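Local coordinates for sugar fermentation stimulation protein homolog (Pyrococcus furiosus, PDB 4DA2) that probably binds DNA and, with an OB fold joined to a PD-(D/E)xK nuclease-type domain that holds calcium ions, may act as a nuclease, at residues Cys13-Arg18 with Tyr65-Phe70; Gly24-Lys29 with Glu33-Thr38; Gly41-Phe46 with Ala77-Arg82; Met5-Leu10 with Thr81-Lys86; Gly85-Lys90 with Leu211-Glu216. The protein carries 1 engineered substitution. All coordinates share one frame; numbering follows the deposited sequence.

Overall arrangement
From the N terminus, interaction 4 closes the longest of the early loops: residues 5-10, leaving strand 2-6, meet the start of helix 81-93 and enclose most of the OB fold. Nested inside that loop, interaction 1 brings strands 11-18 and 65-72 together across the barrel core, and interaction 2, nested in turn within interaction 1, zips up the hairpin of strands 23-28 and 31-36. Interaction 3 crosses interaction 1 along the chain, tying the loop 41-46 to the end of strand 75-78, where the OB fold gives way to helix 81-93. Interaction 5 starts on that helix, where interaction 4 ends, and fastens it to strand 207-215 of the PD-(D/E)xK domain.

Interaction 1: residues Cys13-Arg18 with Tyr65-Phe70; sequences CIFLRR and YILLGF
Inside the OB-fold barrel, strands 11-18 and 65-72 face each other across the hydrophobic core, their local axes 9.6 Å apart and running nearly at right angles (97°). Phe15 has the largest share of the contact. With CG anti to the backbone N (chi1 -174°), its ring reaches into the barrel, and Phe70 turns an edge toward the ring face in an offset edge-to-face pair, centroids 5.7 Å apart and planes at 65°. Phe70 CE1 also lies 3.8 Å from Phe15 CB, which sits near the plane of the Phe70 ring. Leu67 comes in across Phe15 at about a right angle, its CD2 methyl 4.0 Å from Phe15 CD1. The other methyl, CD1, meets Cys13 SG at 4.1 Å, so the two branches of one leucine touch two inward residues of the opposing strand. A serine in place of Phe15 would probably leave the Phe70 edge without its ring partner and open a gap beside Leu67 CD2. Around this cluster, Cys55 of strand 52-57 touches both Cys13 and Leu67, Val26 of strand 23-28 packs on Cys13, Ala35 of strand 31-36 reaches Leu67, and the loop residue Met47 lies against Phe15.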
# COMPACT_ATOMS: atom_id res chain seq x y z
N CYS A 13 1.52 9.92 18.37
CA CYS A 13 2.92 10.06 18.74
C CYS A 13 3.49 11.22 17.94
O CYS A 13 2.86 11.69 16.97
CB CYS A 13 3.69 8.76 18.46
SG CYS A 13 3.86 8.35 16.69
N ILE A 14 4.66 11.72 18.36
CA ILE A 14 5.38 12.71 17.59
C ILE A 14 6.53 12.03 16.89
O ILE A 14 7.36 11.36 17.53
CB ILE A 14 5.92 13.89 18.48
CG1 ILE A 14 4.76 14.53 19.27
CG2 ILE A 14 6.70 14.91 17.61
CD1 ILE A 14 5.20 15.42 20.43
N PHE A 15 6.60 12.21 15.58
CA PHE A 15 7.72 11.68 14.83
C PHE A 15 8.98 12.48 15.13
O PHE A 15 8.97 13.71 15.03
CB PHE A 15 7.45 11.65 13.33
CG PHE A 15 8.54 10.98 12.56
CD1 PHE A 15 8.64 9.60 12.55
CD2 PHE A 15 9.48 11.73 11.84
CE1 PHE A 15 9.70 8.95 11.85
CE2 PHE A 15 10.51 11.09 11.15
CZ PHE A 15 10.62 9.71 11.15
N LEU A 16 10.05 11.80 15.53
CA LEU A 16 11.30 12.49 15.85
C LEU A 16 12.28 12.37 14.71
O LEU A 16 12.70 13.39 14.12
CB LEU A 16 11.91 11.94 17.16
CG LEU A 16 10.97 12.11 18.37
CD1 LEU A 16 11.55 11.46 19.63
CD2 LEU A 16 10.63 13.58 18.64
N ARG A 17 12.64 11.13 14.37
CA ARG A 17 13.58 10.91 13.27
C ARG A 17 13.60 9.48 12.74
O ARG A 17 13.28 8.52 13.44
CB ARG A 17 15.00 11.39 13.63
CG ARG A 17 15.73 10.55 14.65
CD ARG A 17 17.06 11.19 15.07
NE ARG A 17 17.69 10.43 16.15
CZ ARG A 17 18.55 9.42 15.99
NH1 ARG A 17 18.88 9.00 14.77
NH2 ARG A 17 19.07 8.82 17.05
N ARG A 18 13.96 9.36 11.47
CA ARG A 18 14.10 8.06 10.88
C ARG A 18 15.52 7.57 11.11
O ARG A 18 16.48 8.27 10.81
CB ARG A 18 13.72 8.09 9.38
CG ARG A 18 13.41 6.72 8.83
CD ARG A 18 12.74 6.79 7.47
NE ARG A 18 12.34 5.45 7.02
CZ ARG A 18 11.76 5.19 5.85
NH1 ARG A 18 11.48 6.17 5.01
NH2 ARG A 18 11.43 3.94 5.53
N TYR A 65 6.57 -1.34 18.96
CA TYR A 65 5.58 -0.48 18.30
C TYR A 65 5.73 -0.50 16.80
O TYR A 65 6.82 -0.66 16.29
CB TYR A 65 5.72 0.96 18.78
CG TYR A 65 5.39 1.14 20.23
CD1 TYR A 65 4.09 1.45 20.64
CD2 TYR A 65 6.38 0.98 21.21
CE1 TYR A 65 3.79 1.61 21.99
CE2 TYR A 65 6.07 1.14 22.56
CZ TYR A 65 4.78 1.46 22.93
OH TYR A 65 4.49 1.62 24.27
N ILE A 66 4.60 -0.36 16.11
CA ILE A 66 4.60 -0.17 14.66
C ILE A 66 4.08 1.24 14.37
O ILE A 66 3.02 1.64 14.89
CB ILE A 66 3.71 -1.22 13.97
CG1 ILE A 66 4.13 -2.63 14.37
CG2 ILE A 66 3.79 -1.09 12.45
CD1 ILE A 66 3.06 -3.63 14.10
N LEU A 67 4.84 2.00 13.58
CA LEU A 67 4.35 3.30 13.10
C LEU A 67 3.44 3.06 11.89
O LEU A 67 3.92 2.75 10.79
CB LEU A 67 5.53 4.20 12.73
CG LEU A 67 5.28 5.59 12.12
CD1 LEU A 67 4.40 6.44 13.06
CD2 LEU A 67 6.63 6.25 11.86
N LEU A 68 2.12 3.15 12.09
CA LEU A 68 1.16 2.77 11.05
C LEU A 68 0.90 3.84 10.00
O LEU A 68 0.56 3.51 8.86
CB LEU A 68 -0.19 2.37 11.63
CG LEU A 68 -0.19 1.20 12.61
CD1 LEU A 68 -1.58 1.11 13.15
CD2 LEU A 68 0.26 -0.10 11.91
N GLY A 69 0.99 5.09 10.43
CA GLY A 69 0.62 6.22 9.62
C GLY A 69 0.84 7.59 10.23
O GLY A 69 1.39 7.72 11.33
N PHE A 70 0.38 8.61 9.51
CA PHE A 70 0.56 9.99 9.90
C PHE A 70 -0.75 10.77 9.77
O PHE A 70 -1.62 10.46 8.95
CB PHE A 70 1.63 10.66 9.03
CG PHE A 70 3.03 10.21 9.34
CD1 PHE A 70 3.83 10.97 10.19
CD2 PHE A 70 3.57 9.04 8.79
CE1 PHE A 70 5.14 10.58 10.50
CE2 PHE A 70 4.89 8.64 9.09
CZ PHE A 70 5.67 9.42 9.93

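Interaction 2: residues Gly24-Lys29 with Glu33-Thr38; sequences GLVRIK and ERALIT
Val26 and Ala35 point to one face of the hairpin formed by strands 23-28 and 31-36, while Leu25 and Arg34 point to the other. On the first face Val26 CG1, anti to its carbonyl carbon (chi1 -56°), approaches Ala35 CB at 4.2 Å, and the second methyl, CG2, rests 3.7 Å from Glu33 O. Ile28 CD1 adds a looser touch on Glu33 CG; beyond that carbon the glutamate chain bends and carries its carboxylate away. At the far end Ile37 CD1 comes within 3.5 Å of Gly24 N, so a CB on Gly24 would crowd this methyl. On the other face Leu25 CD2 leans over the partner strand, 4.0 Å from Arg34 CA. Two antiparallel hydrogen-bonded pairs hold this register: Gly24 N to Ala35 O, almost straight (175° at the hydrogen), and Ala35 N to Gly24 O, both 2.8 Å, then Val26 N to Glu33 O and Glu33 N to Val26 O, with Leu25 and Arg34 as the non-hydrogen-bonded pair between them. Strand 11-18 flanks the hairpin through Leu25 and Arg27, and strand 65-72 pairs with its other side through Leu36, while Cys13, Tyr65 and Leu67 pack on the face of Val26 and Ala35.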
# COMPACT_ATOMS: atom_id res chain seq x y z
N GLY A 24 12.06 3.89 13.05
CA GLY A 24 12.02 5.32 13.40
C GLY A 24 11.97 5.51 14.90
O GLY A 24 11.64 4.57 15.63
N LEU A 25 12.31 6.71 15.35
CA LEU A 25 12.08 7.10 16.75
C LEU A 25 10.91 8.07 16.82
O LEU A 25 10.81 9.02 16.03
CB LEU A 25 13.34 7.75 17.35
CG LEU A 25 14.59 6.88 17.41
CD1 LEU A 25 15.80 7.66 17.88
CD2 LEU A 25 14.33 5.64 18.31
N VAL A 26 10.02 7.84 17.80
CA VAL A 26 8.85 8.65 18.04
C VAL A 26 8.74 8.96 19.53
O VAL A 26 9.28 8.22 20.37
CB VAL A 26 7.53 7.95 17.56
CG1 VAL A 26 7.63 7.56 16.08
CG2 VAL A 26 7.22 6.75 18.41
N ARG A 27 8.03 10.02 19.86
CA ARG A 27 7.69 10.33 21.24
C ARG A 27 6.24 9.93 21.48
O ARG A 27 5.35 10.37 20.77
CB ARG A 27 7.92 11.82 21.51
CG ARG A 27 7.05 12.46 22.58
CD ARG A 27 7.84 12.79 23.83
NE ARG A 27 9.16 13.35 23.55
CZ ARG A 27 10.25 13.02 24.25
NH1 ARG A 27 10.15 12.14 25.23
NH2 ARG A 27 11.43 13.53 23.93
N ILE A 28 6.04 9.09 22.47
CA ILE A 28 4.73 8.72 22.98
C ILE A 28 4.69 9.11 24.45
O ILE A 28 5.32 8.46 25.28
CB ILE A 28 4.43 7.22 22.83
CG1 ILE A 28 4.48 6.78 21.35
CG2 ILE A 28 3.10 6.90 23.46
CD1 ILE A 28 4.59 5.26 21.14
N LYS A 29 3.96 10.18 24.77
CA LYS A 29 3.90 10.72 26.13
C LYS A 29 5.31 11.10 26.61
O LYS A 29 6.01 11.87 25.96
CB LYS A 29 3.23 9.72 27.09
CG LYS A 29 1.84 9.25 26.69
CD LYS A 29 0.77 10.22 27.14
CE LYS A 29 -0.62 9.80 26.67
NZ LYS A 29 -1.12 8.59 27.37
N GLU A 33 10.44 6.22 21.85
CA GLU A 33 10.29 4.80 21.56
C GLU A 33 10.73 4.44 20.15
O GLU A 33 10.52 5.21 19.22
CB GLU A 33 8.82 4.39 21.69
CG GLU A 33 8.27 4.46 23.11
CD GLU A 33 8.74 3.31 23.96
OE1 GLU A 33 9.45 2.41 23.45
OE2 GLU A 33 8.41 3.31 25.16
N ARG A 34 11.32 3.27 20.01
CA ARG A 34 11.63 2.69 18.70
C ARG A 34 10.35 2.15 18.05
O ARG A 34 9.61 1.40 18.67
CB ARG A 34 12.68 1.58 18.87
CG ARG A 34 13.53 1.32 17.64
CD ARG A 34 14.60 0.27 17.95
NE ARG A 34 15.36 -0.12 16.78
CZ ARG A 34 15.87 -1.33 16.61
NH1 ARG A 34 15.65 -2.27 17.52
NH2 ARG A 34 16.56 -1.61 15.52
N ALA A 35 10.08 2.55 16.80
CA ALA A 35 8.87 2.16 16.09
C ALA A 35 9.24 1.57 14.74
O ALA A 35 10.04 2.14 14.01
CB ALA A 35 7.93 3.38 15.92
N LEU A 36 8.67 0.42 14.43
CA LEU A 36 8.90 -0.24 13.16
C LEU A 36 8.28 0.55 12.01
O LEU A 36 7.18 1.06 12.12
CB LEU A 36 8.27 -1.63 13.19
CG LEU A 36 8.90 -2.66 12.28
CD1 LEU A 36 10.30 -3.02 12.79
CD2 LEU A 36 8.02 -3.92 12.18
N ILE A 37 9.00 0.64 10.90
CA ILE A 37 8.48 1.24 9.68
C ILE A 37 8.48 0.12 8.62
O ILE A 37 9.52 -0.48 8.31
CB ILE A 37 9.36 2.44 9.21
CG1 ILE A 37 9.25 3.62 10.18
CG2 ILE A 37 8.99 2.85 7.76
CD1 ILE A 37 10.39 4.66 10.03
N THR A 38 7.30 -0.18 8.06
CA THR A 38 7.23 -1.18 7.01
C THR A 38 6.78 -0.44 5.75
O THR A 38 5.61 -0.46 5.36
CB THR A 38 6.25 -2.33 7.40
OG1 THR A 38 6.60 -2.81 8.70
CG2 THR A 38 6.32 -3.49 6.41

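Interaction 3: residues Gly41-Phe46 with Ala77-Arg82; sequences GRLNEF and AIIDTR
Apolar packing accounts for the whole contact between residues 41-46 and 77-82. The Phe46 ring touches Ala77 at its far end, CZ lying 3.6 Å from Ala77 CB, and Ile79 on its flank, CD2 lying 4.1 Å from Ile79 CG2. Both methyls approach the ring obliquely. The side chains of Phe46 and Ile79 slide past each other in opposite directions, and the same CG2 grazes Leu43 CG at 4.5 Å. It is the torsion of Ile79 that offers this methyl: CG1 is wedged between the backbone N and the carbonyl carbon (chi1 68°), which leaves CG2 anti to the carbonyl carbon and turned to the loop. Phe70 of the barrel core meets the Phe46 ring with planes only about 20° apart, and Leu178 touches it. The contact thus joins the long loop between strands 31-36 and 52-57 of the OB fold to the point where strand 75-78 passes into helix 81-93. Hydrogen bonds shape each side separately. Within the loop, Phe46 N bonds to Leu43 O at 3.0 Å, tightening the turn that sets Leu43 and Phe46 on the same side, and Asp147 OD1 and OD2 take the backbone N-H groups of Arg42 and Leu43. On the other side Asp80 is the N-cap of helix 81-93, its OD2 accepting from Leu83 N, while Asn39 ND2 donates to Ile79 O.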
# COMPACT_ATOMS: atom_id res chain seq x y z
N GLY A 41 9.67 3.14 0.85
CA GLY A 41 9.66 4.50 0.29
C GLY A 41 10.40 5.53 1.13
O GLY A 41 10.69 5.30 2.31
N ARG A 42 10.70 6.68 0.53
CA ARG A 42 11.38 7.74 1.28
C ARG A 42 10.43 8.37 2.27
O ARG A 42 10.86 8.77 3.36
CB ARG A 42 11.97 8.81 0.36
CG ARG A 42 12.88 8.24 -0.69
CD ARG A 42 13.96 9.19 -1.15
NE ARG A 42 14.76 8.51 -2.16
CZ ARG A 42 15.94 8.92 -2.60
NH1 ARG A 42 16.51 10.03 -2.14
NH2 ARG A 42 16.56 8.19 -3.52
N LEU A 43 9.15 8.46 1.90
CA LEU A 43 8.14 9.12 2.72
C LEU A 43 8.64 10.48 3.24
O LEU A 43 8.36 10.86 4.37
CB LEU A 43 7.68 8.23 3.89
CG LEU A 43 6.88 6.94 3.71
CD1 LEU A 43 6.07 6.93 2.42
CD2 LEU A 43 7.80 5.74 3.79
N ASN A 44 9.36 11.21 2.39
CA ASN A 44 9.92 12.52 2.76
C ASN A 44 8.90 13.55 3.24
O ASN A 44 9.20 14.35 4.12
CB ASN A 44 10.74 13.10 1.60
CG ASN A 44 12.21 12.75 1.68
OD1 ASN A 44 12.77 12.60 2.77
ND2 ASN A 44 12.85 12.62 0.53
N GLU A 45 7.70 13.53 2.68
CA GLU A 45 6.68 14.48 3.12
C GLU A 45 6.05 14.15 4.50
O GLU A 45 5.49 15.03 5.16
CB GLU A 45 5.66 14.77 2.02
CG GLU A 45 6.33 15.47 0.83
CD GLU A 45 5.42 15.65 -0.38
OE1 GLU A 45 4.19 15.74 -0.22
OE2 GLU A 45 5.97 15.70 -1.50
N PHE A 46 6.19 12.90 4.93
CA PHE A 46 5.63 12.45 6.21
C PHE A 46 6.66 12.43 7.32
O PHE A 46 6.33 12.78 8.46
CB PHE A 46 5.01 11.04 6.11
CG PHE A 46 3.68 11.01 5.38
CD1 PHE A 46 2.61 11.79 5.82
CD2 PHE A 46 3.52 10.22 4.25
CE1 PHE A 46 1.38 11.77 5.14
CE2 PHE A 46 2.31 10.19 3.55
CZ PHE A 46 1.24 10.96 4.00
N ALA A 77 -3.14 8.95 7.07
CA ALA A 77 -2.58 8.27 5.89
C ALA A 77 -1.91 6.99 6.39
O ALA A 77 -1.13 7.04 7.34
CB ALA A 77 -1.57 9.15 5.22
N ILE A 78 -2.18 5.86 5.75
CA ILE A 78 -1.61 4.60 6.22
C ILE A 78 -0.34 4.35 5.41
O ILE A 78 -0.41 4.05 4.19
CB ILE A 78 -2.60 3.41 6.07
CG1 ILE A 78 -3.88 3.66 6.90
CG2 ILE A 78 -1.88 2.11 6.48
CD1 ILE A 78 -5.04 2.67 6.64
N ILE A 79 0.79 4.42 6.08
CA ILE A 79 2.08 4.07 5.45
C ILE A 79 2.51 2.62 5.56
O ILE A 79 3.35 2.18 4.77
CB ILE A 79 3.22 4.99 5.95
CG1 ILE A 79 3.54 4.73 7.42
CG2 ILE A 79 2.87 6.45 5.65
CD1 ILE A 79 5.04 4.84 7.75
N ASP A 80 1.95 1.89 6.53
CA ASP A 80 2.38 0.51 6.80
C ASP A 80 1.85 -0.42 5.72
O ASP A 80 0.63 -0.56 5.54
CB ASP A 80 1.91 0.05 8.19
CG ASP A 80 2.46 -1.33 8.57
OD1 ASP A 80 3.51 -1.39 9.25
OD2 ASP A 80 1.83 -2.35 8.21
N THR A 81 2.76 -1.06 5.00
CA THR A 81 2.34 -1.92 3.87
C THR A 81 1.64 -3.21 4.32
O THR A 81 0.81 -3.75 3.58
CB THR A 81 3.50 -2.21 2.89
OG1 THR A 81 4.51 -2.98 3.56
CG2 THR A 81 4.08 -0.92 2.33
N ARG A 82 1.97 -3.68 5.52
CA ARG A 82 1.28 -4.82 6.11
C ARG A 82 -0.19 -4.52 6.40
O ARG A 82 -1.06 -5.35 6.07
CB ARG A 82 1.96 -5.31 7.39
CG ARG A 82 3.28 -6.00 7.20
CD ARG A 82 3.87 -6.31 8.57
NE ARG A 82 5.12 -7.06 8.49
CZ ARG A 82 6.01 -7.14 9.47
NH1 ARG A 82 5.80 -6.50 10.62
NH2 ARG A 82 7.12 -7.86 9.31

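Interaction 4: residues Met5-Leu10 with Thr81-Lys86; sequences MEVSPL and TRLQGK
Leu83 overlaps both Met5 and Val7 with one methyl, CD1, which sits 3.8 Å from Met5 CE and 3.9 Å from Val7 CG2. The contact lays the first turns of helix 81-93, counted with the PD-(D/E)xK domain, against the chain that leaves edge strand 2-6 of the large mixed sheet and leads into the OB fold. Leu83 reaches across because the first torsion (chi1 -176°) turns CG away from the backbone N, which swings the branched end toward residues 5-7 although the CB itself does not point there. Val7 also meets the second branch, its CG2 being 4.1 Å from Leu83 CD2. Ile221 of strand 220-229 touches Met5, Val7 and Leu83 alike, and Leu68 of the OB barrel reaches Val7 and Leu83, so the small cluster bridges the two domains. The helix backbone is regular here, with Gly85 N bonded to Thr81 O and Lys86 N to Arg82 O. Lys86 gives only the base of its side chain, its amino end leading away. The bend at Met5 chi3 (-67°) puts CE beside Leu83 CD1, whereas chi1 (50°, CG between backbone N and carbonyl carbon) and an extended chi2 place SD 4.1 Å from Lys86 C and 4.2 Å from Lys86 CB.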
# COMPACT_ATOMS: atom_id res chain seq x y z
N MET A 5 -12.31 -2.57 8.56
CA MET A 5 -11.72 -3.16 9.76
C MET A 5 -11.36 -2.03 10.75
O MET A 5 -11.52 -0.86 10.43
CB MET A 5 -10.46 -3.97 9.44
CG MET A 5 -9.42 -3.24 8.58
SD MET A 5 -7.90 -4.18 8.28
CE MET A 5 -7.17 -4.26 9.91
N GLU A 6 -10.86 -2.43 11.91
CA GLU A 6 -10.47 -1.51 12.97
C GLU A 6 -9.13 -1.91 13.53
O GLU A 6 -8.83 -3.10 13.67
CB GLU A 6 -11.51 -1.54 14.09
CG GLU A 6 -12.90 -1.11 13.66
CD GLU A 6 -13.96 -1.42 14.69
OE1 GLU A 6 -13.72 -2.26 15.60
OE2 GLU A 6 -15.04 -0.82 14.59
N VAL A 7 -8.32 -0.91 13.86
CA VAL A 7 -7.05 -1.13 14.52
C VAL A 7 -7.17 -0.59 15.94
O VAL A 7 -7.53 0.57 16.15
CB VAL A 7 -5.92 -0.40 13.77
CG1 VAL A 7 -4.61 -0.42 14.57
CG2 VAL A 7 -5.73 -1.00 12.39
N SER A 8 -6.87 -1.44 16.91
CA SER A 8 -6.92 -1.09 18.33
C SER A 8 -5.76 -1.78 19.08
O SER A 8 -5.46 -2.94 18.81
CB SER A 8 -8.27 -1.58 18.89
OG SER A 8 -8.49 -1.03 20.17
N PRO A 9 -5.07 -1.06 19.99
CA PRO A 9 -5.18 0.38 20.28
C PRO A 9 -4.34 1.23 19.32
O PRO A 9 -3.39 0.75 18.71
CB PRO A 9 -4.59 0.49 21.69
CG PRO A 9 -3.62 -0.60 21.78
CD PRO A 9 -4.11 -1.72 20.90
N LEU A 10 -4.69 2.51 19.23
CA LEU A 10 -4.02 3.44 18.35
C LEU A 10 -3.45 4.55 19.22
O LEU A 10 -4.18 5.19 19.98
CB LEU A 10 -5.02 3.97 17.31
CG LEU A 10 -4.45 4.57 16.03
CD1 LEU A 10 -3.56 3.56 15.31
CD2 LEU A 10 -5.59 5.08 15.12
N THR A 81 2.76 -1.06 5.00
CA THR A 81 2.34 -1.92 3.87
C THR A 81 1.64 -3.21 4.32
O THR A 81 0.81 -3.75 3.58
CB THR A 81 3.50 -2.21 2.89
OG1 THR A 81 4.51 -2.98 3.56
CG2 THR A 81 4.08 -0.92 2.33
N ARG A 82 1.97 -3.68 5.52
CA ARG A 82 1.28 -4.82 6.11
C ARG A 82 -0.19 -4.52 6.40
O ARG A 82 -1.06 -5.35 6.07
CB ARG A 82 1.96 -5.31 7.39
CG ARG A 82 3.28 -6.00 7.20
CD ARG A 82 3.87 -6.31 8.57
NE ARG A 82 5.12 -7.06 8.49
CZ ARG A 82 6.01 -7.14 9.47
NH1 ARG A 82 5.80 -6.50 10.62
NH2 ARG A 82 7.12 -7.86 9.31
N LEU A 83 -0.47 -3.34 6.96
CA LEU A 83 -1.82 -2.91 7.23
C LEU A 83 -2.56 -2.72 5.90
O LEU A 83 -3.70 -3.14 5.77
CB LEU A 83 -1.84 -1.61 8.06
CG LEU A 83 -3.21 -1.10 8.49
CD1 LEU A 83 -4.14 -2.19 9.04
CD2 LEU A 83 -3.07 0.05 9.52
N GLN A 84 -1.92 -2.03 4.96
CA GLN A 84 -2.51 -1.87 3.60
C GLN A 84 -2.90 -3.24 3.04
O GLN A 84 -4.02 -3.41 2.53
CB GLN A 84 -1.51 -1.19 2.66
CG GLN A 84 -1.31 0.29 2.93
CD GLN A 84 -0.29 0.88 1.94
OE1 GLN A 84 0.03 0.24 0.94
NE2 GLN A 84 0.17 2.08 2.19
N GLY A 85 -2.00 -4.21 3.14
CA GLY A 85 -2.27 -5.57 2.69
C GLY A 85 -3.45 -6.20 3.43
O GLY A 85 -4.27 -6.87 2.81
N LYS A 86 -3.55 -5.98 4.74
CA LYS A 86 -4.66 -6.54 5.53
C LYS A 86 -5.99 -5.93 5.06
O LYS A 86 -7.00 -6.63 4.96
CB LYS A 86 -4.48 -6.29 7.03
CG LYS A 86 -3.39 -7.14 7.69
CD LYS A 86 -3.57 -7.12 9.20
CE LYS A 86 -2.58 -8.04 9.92
NZ LYS A 86 -1.35 -7.32 10.30

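Interaction 5: residues Gly85-Lys90 with Leu211-Glu216; sequences GKAFEK and LGLHME
Ala87 CB and Leu213 CD2 press together at 3.5 Å, tighter than usual for two carbons, where helix 81-93 lies on strand 207-215. At the next helix residue, Phe88 CD1 meets Leu211 CD1 at 4.1 Å; the methyl arrives at the edge of the ring, near its plane, and the two side chains cross at about a right angle. A nearly extended first torsion (chi1 -174°) brings the Phe88 ring closer to the strand than its CB direction would suggest. Leu211 and Leu213, two residues apart, extend from the same side of the strand, each with CG anti to its carbonyl carbon, and so present their methyls to successive helix residues. This is helix-on-sheet packing in the PD-(D/E)xK domain, where strand 207-215 lies between the parallel strand 169-176 and the antiparallel strand 220-229. The side chain of Phe88 is about 9 Å from a bound calcium ion. In the next shell Val173 touches both Phe88 and Leu211, Ile175 lies against Leu211 and Leu213, and Leu4 of strand 2-6 packs on Ala87 and Leu213. Within the helix Glu89 N bonds to Gly85 O at 2.9 Å and Lys90 N to Lys86 O. Farther along the chain, His214 NE2 donates to Glu216 OE2 at 2.7 Å, the oxygen close to the imidazole plane while the nitrogen stands above the carboxylate plane; His214 ND1 is held by Arg224 NH1.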
# COMPACT_ATOMS: atom_id res chain seq x y z
N GLY A 85 -2.00 -4.21 3.14
CA GLY A 85 -2.27 -5.57 2.69
C GLY A 85 -3.45 -6.20 3.43
O GLY A 85 -4.27 -6.87 2.81
N LYS A 86 -3.55 -5.98 4.74
CA LYS A 86 -4.66 -6.54 5.53
C LYS A 86 -5.99 -5.93 5.06
O LYS A 86 -7.00 -6.63 4.96
CB LYS A 86 -4.48 -6.29 7.03
CG LYS A 86 -3.39 -7.14 7.69
CD LYS A 86 -3.57 -7.12 9.20
CE LYS A 86 -2.58 -8.04 9.92
NZ LYS A 86 -1.35 -7.32 10.30
N ALA A 87 -5.94 -4.63 4.74
CA ALA A 87 -7.10 -3.88 4.21
C ALA A 87 -7.51 -4.48 2.85
O ALA A 87 -8.69 -4.78 2.61
CB ALA A 87 -6.77 -2.42 4.05
N PHE A 88 -6.53 -4.67 1.97
CA PHE A 88 -6.80 -5.38 0.71
C PHE A 88 -7.45 -6.76 0.91
O PHE A 88 -8.43 -7.10 0.25
CB PHE A 88 -5.53 -5.47 -0.18
CG PHE A 88 -5.81 -6.08 -1.53
CD1 PHE A 88 -6.56 -5.37 -2.48
CD2 PHE A 88 -5.35 -7.34 -1.85
CE1 PHE A 88 -6.83 -5.92 -3.71
CE2 PHE A 88 -5.66 -7.91 -3.07
CZ PHE A 88 -6.39 -7.19 -4.01
N GLU A 89 -6.89 -7.57 1.81
CA GLU A 89 -7.43 -8.87 2.17
C GLU A 89 -8.89 -8.79 2.66
O GLU A 89 -9.68 -9.68 2.38
CB GLU A 89 -6.52 -9.57 3.20
CG GLU A 89 -5.18 -9.99 2.57
CD GLU A 89 -4.04 -10.21 3.54
OE1 GLU A 89 -4.29 -10.51 4.71
OE2 GLU A 89 -2.86 -10.09 3.13
N LYS A 90 -9.25 -7.72 3.37
CA LYS A 90 -10.63 -7.53 3.79
C LYS A 90 -11.53 -7.24 2.60
O LYS A 90 -12.65 -7.77 2.50
CB LYS A 90 -10.73 -6.43 4.85
CG LYS A 90 -10.11 -6.85 6.17
CD LYS A 90 -11.10 -7.74 6.92
CE LYS A 90 -10.45 -8.33 8.12
NZ LYS A 90 -11.42 -9.07 8.97
N LEU A 211 -7.15 1.97 -5.32
CA LEU A 211 -8.17 2.07 -4.29
C LEU A 211 -7.89 3.19 -3.32
O LEU A 211 -6.74 3.38 -2.94
CB LEU A 211 -8.23 0.77 -3.51
CG LEU A 211 -8.30 -0.54 -4.31
CD1 LEU A 211 -8.21 -1.73 -3.36
CD2 LEU A 211 -9.61 -0.59 -5.12
N GLY A 212 -8.93 3.92 -2.91
CA GLY A 212 -8.77 4.97 -1.90
C GLY A 212 -9.10 4.43 -0.53
O GLY A 212 -10.15 3.80 -0.32
N LEU A 213 -8.20 4.67 0.43
CA LEU A 213 -8.35 4.21 1.79
C LEU A 213 -7.80 5.26 2.72
O LEU A 213 -6.97 6.08 2.31
CB LEU A 213 -7.56 2.91 2.02
CG LEU A 213 -8.14 1.60 1.49
CD1 LEU A 213 -7.85 1.41 -0.00
CD2 LEU A 213 -7.57 0.47 2.30
N HIS A 214 -8.31 5.27 3.94
CA HIS A 214 -7.72 6.04 5.04
C HIS A 214 -8.13 5.39 6.35
O HIS A 214 -8.96 4.45 6.38
CB HIS A 214 -8.11 7.53 4.97
CG HIS A 214 -9.56 7.78 5.24
ND1 HIS A 214 -10.50 7.87 4.24
CD2 HIS A 214 -10.23 7.92 6.41
CE1 HIS A 214 -11.70 8.06 4.77
NE2 HIS A 214 -11.56 8.10 6.09
N MET A 215 -7.54 5.87 7.44
CA MET A 215 -7.89 5.45 8.77
C MET A 215 -8.38 6.69 9.52
O MET A 215 -7.85 7.80 9.31
CB MET A 215 -6.69 4.83 9.47
CG MET A 215 -7.01 4.29 10.88
SD MET A 215 -5.73 3.14 11.53
CE MET A 215 -4.26 4.12 11.52
N GLU A 216 -9.45 6.52 10.29
CA GLU A 216 -9.98 7.58 11.13
C GLU A 216 -9.22 7.55 12.44
O GLU A 216 -8.63 6.53 12.78
CB GLU A 216 -11.45 7.33 11.41
CG GLU A 216 -12.30 7.17 10.14
CD GLU A 216 -12.68 8.51 9.56
OE1 GLU A 216 -12.63 9.49 10.33
OE2 GLU A 216 -13.01 8.60 8.36